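Local coordinates for protein AbyA5 (Verrucosispora maris, PDB 4YWF) that eliminates acetate as an esterase-like lyase of the alpha/beta-hydrolase superfamily in spirotetronate biosynthesis, at residues G240-F246 and I306-D311. The protein carries 4 engineered substitutions. Numbering follows the deposited sequence.
Sequences GAPVAAF and IIPPAD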
ATOM      1  N   GLY A 240      -7.846  -0.950   7.116  1.00 25.27           N
ATOM      2  CA  GLY A 240      -8.750  -1.529   6.115  1.00 26.15           C
ATOM      3  C   GLY A 240      -8.327  -2.828   5.468  1.00 26.12           C
ATOM      4  O   GLY A 240      -8.681  -3.098   4.310  1.00 23.76           O
ATOM      5  N   ALA A 241      -7.547  -3.641   6.172  1.00 23.57           N
ATOM      6  CA  ALA A 241      -7.038  -4.863   5.590  1.00 23.59           C
ATOM      7  C   ALA A 241      -8.174  -5.825   5.482  1.00 23.36           C
ATOM      8  O   ALA A 241      -8.962  -5.966   6.436  1.00 23.33           O
ATOM      9  CB  ALA A 241      -5.883  -5.482   6.427  1.00 23.30           C
ATOM     10  N   PRO A 242      -8.286  -6.537   4.338  1.00 22.50           N
ATOM     11  CA  PRO A 242      -9.310  -7.622   4.343  1.00 21.92           C
ATOM     12  C   PRO A 242      -8.852  -8.869   5.153  1.00 22.98           C
ATOM     13  O   PRO A 242      -7.646  -9.078   5.356  1.00 23.84           O
ATOM     14  CB  PRO A 242      -9.451  -7.964   2.832  1.00 22.54           C
ATOM     15  CG  PRO A 242      -8.093  -7.622   2.273  1.00 21.99           C
ATOM     16  CD  PRO A 242      -7.614  -6.409   3.051  1.00 20.69           C
ATOM     17  N   VAL A 243      -9.766  -9.721   5.622  1.00 23.52           N
ATOM     18  CA  VAL A 243      -9.367 -10.835   6.514  1.00 23.59           C
ATOM     19  C   VAL A 243      -9.975 -12.207   6.121  1.00 24.38           C
ATOM     20  O   VAL A 243      -9.241 -13.105   5.720  1.00 27.16           O
ATOM     21  CB  VAL A 243      -9.732 -10.546   7.952  1.00 23.27           C
ATOM     22  CG1 VAL A 243      -9.266 -11.702   8.814  1.00 22.81           C
ATOM     23  CG2 VAL A 243      -9.138  -9.192   8.386  1.00 25.68           C
ATOM     24  N   ALA A 244     -11.296 -12.334   6.189  1.00 24.27           N
ATOM     25  CA  ALA A 244     -11.937 -13.606   5.862  1.00 28.17           C
ATOM     26  C   ALA A 244     -13.185 -13.456   5.060  1.00 27.43           C
ATOM     27  O   ALA A 244     -13.347 -14.083   3.976  1.00 28.93           O
ATOM     28  CB  ALA A 244     -12.254 -14.384   7.176  1.00 27.03           C
ATOM     29  N   ALA A 245     -14.125 -12.743   5.670  1.00 28.14           N
ATOM     30  CA  ALA A 245     -15.373 -12.400   5.032  1.00 29.60           C
ATOM     31  C   ALA A 245     -15.252 -11.751   3.636  1.00 30.96           C
ATOM     32  O   ALA A 245     -16.085 -12.020   2.755  1.00 28.86           O
ATOM     33  CB  ALA A 245     -16.209 -11.504   5.907  1.00 29.98           C
ATOM     34  N   PHE A 246     -14.257 -10.881   3.437  1.00 29.44           N
ATOM     35  CA  PHE A 246     -14.037 -10.345   2.105  1.00 29.68           C
ATOM     36  C   PHE A 246     -13.921 -11.492   1.035  1.00 28.19           C
ATOM     37  O   PHE A 246     -14.385 -11.366  -0.078  1.00 29.47           O
ATOM     38  CB  PHE A 246     -12.791  -9.452   2.083  1.00 26.50           C
ATOM     39  CG  PHE A 246     -12.531  -8.843   0.753  1.00 24.74           C
ATOM     40  CD1 PHE A 246     -13.238  -7.765   0.330  1.00 28.59           C
ATOM     41  CD2 PHE A 246     -11.627  -9.432  -0.116  1.00 28.15           C
ATOM     42  CE1 PHE A 246     -13.050  -7.238  -0.950  1.00 28.09           C
ATOM     43  CE2 PHE A 246     -11.416  -8.924  -1.395  1.00 29.01           C
ATOM     44  CZ  PHE A 246     -12.118  -7.812  -1.805  1.00 29.37           C
ATOM     45  N   ILE A 306     -15.827  -1.673   1.094  1.00 33.57           N
ATOM     46  CA  ILE A 306     -15.011  -2.700   0.462  1.00 31.40           C
ATOM     47  C   ILE A 306     -14.743  -3.824   1.465  1.00 26.88           C
ATOM     48  O   ILE A 306     -14.774  -4.990   1.132  1.00 24.74           O
ATOM     49  CB  ILE A 306     -13.670  -2.131  -0.053  1.00 35.43           C
ATOM     50  CG1 ILE A 306     -13.822  -0.762  -0.701  1.00 41.30           C
ATOM     51  CG2 ILE A 306     -13.016  -3.067  -1.027  1.00 36.64           C
ATOM     52  CD1 ILE A 306     -14.930  -0.643  -1.734  1.00 39.90           C
ATOM     53  N   ILE A 307     -14.467  -3.455   2.694  1.00 28.22           N
ATOM     54  CA  ILE A 307     -14.109  -4.396   3.679  1.00 26.65           C
ATOM     55  C   ILE A 307     -15.328  -4.615   4.587  1.00 27.01           C
ATOM     56  O   ILE A 307     -15.830  -3.664   5.167  1.00 29.63           O
ATOM     57  CB  ILE A 307     -12.912  -3.895   4.489  1.00 28.36           C
ATOM     58  CG1 ILE A 307     -11.778  -3.439   3.544  1.00 27.00           C
ATOM     59  CG2 ILE A 307     -12.424  -4.974   5.451  1.00 25.07           C
ATOM     60  CD1 ILE A 307     -11.440  -4.432   2.499  1.00 28.67           C
ATOM     61  N   PRO A 308     -15.809  -5.859   4.695  1.00 27.46           N
ATOM     62  CA  PRO A 308     -16.946  -6.118   5.579  1.00 28.59           C
ATOM     63  C   PRO A 308     -16.653  -5.980   7.094  1.00 27.77           C
ATOM     64  O   PRO A 308     -15.561  -6.339   7.581  1.00 27.64           O
ATOM     65  CB  PRO A 308     -17.374  -7.545   5.226  1.00 26.90           C
ATOM     66  CG  PRO A 308     -16.345  -8.084   4.275  1.00 30.39           C
ATOM     67  CD  PRO A 308     -15.223  -7.103   4.160  1.00 31.43           C
ATOM     68  N   PRO A 309     -17.633  -5.506   7.869  1.00 28.23           N
ATOM     69  CA  PRO A 309     -17.408  -5.233   9.326  1.00 31.01           C
ATOM     70  C   PRO A 309     -16.975  -6.501  10.084  1.00 27.12           C
ATOM     71  O   PRO A 309     -16.233  -6.446  11.041  1.00 27.99           O
ATOM     72  CB  PRO A 309     -18.787  -4.688   9.835  1.00 34.29           C
ATOM     73  CG  PRO A 309     -19.706  -4.701   8.636  1.00 32.83           C
ATOM     74  CD  PRO A 309     -19.044  -5.387   7.466  1.00 31.41           C
ATOM     75  N   ALA A 310     -17.349  -7.654   9.549  1.00 26.22           N
ATOM     76  CA  ALA A 310     -16.937  -8.938  10.113  1.00 23.98           C
ATOM     77  C   ALA A 310     -15.423  -9.142  10.076  1.00 22.26           C
ATOM     78  O   ALA A 310     -14.911 -10.013  10.756  1.00 20.79           O
ATOM     79  CB  ALA A 310     -17.627 -10.095   9.361  1.00 27.04           C
ATOM     80  N   ASP A 311     -14.697  -8.410   9.242  1.00 23.22           N
ATOM     81  CA  ASP A 311     -13.262  -8.686   9.127  1.00 22.45           C
ATOM     82  C   ASP A 311     -12.509  -8.033  10.329  1.00 22.15           C
ATOM     83  O   ASP A 311     -11.882  -8.746  11.098  1.00 23.40           O
ATOM     84  CB  ASP A 311     -12.788  -8.336   7.732  1.00 23.88           C
ATOM     85  CG  ASP A 311     -13.011  -9.448   6.745  1.00 25.15           C
ATOM     86  OD1 ASP A 311     -13.243 -10.627   7.126  1.00 27.75           O
ATOM     87  OD2 ASP A 311     -12.872  -9.190   5.565  1.00 28.57           O
TER
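Asp311 reaches into the turn of 243-246 and takes up four consecutive backbone N-H groups with one carboxylate. Asp311 OD2 is shared by Val243 N at 3.2 Å and Phe246 N at 3.1 Å, which come from opposite faces of the carboxylate: the first stands almost directly above its plane, the second lies on the syn side. Asp311 OD1 accepts from Ala244 N at 2.8 Å, tilted well above the plane, and more weakly from Ala245 N, whose bond is bent to 125°. Gripped this way, the carboxylate has its rotation fixed, and the N-H groups leading into helix 245-248 would probably stabilise its negative charge. Were Asp311 an alanine, the four N-H groups would probably lose this shared carboxylate and the turn could shift.

Around the carboxylate, Ala245 CB rests on Pro308 CG at 3.8 Å and on Ala310 CB. With CG anti to the backbone N (chi1 -178°), the Phe246 ring turns an edge to Ile306 O, 3.3 Å from CD1, an oxygen that takes a hydrogen bond from Trp252 NE1. Further along, Ile307 CG1 packs on Gly240 O at 3.2 Å. The contact ties together the loops that follow strands 233-239 and 296-301, neighbouring parallel strands of the alpha/beta-hydrolase sheet, with Asp311 carried by helix 310-318.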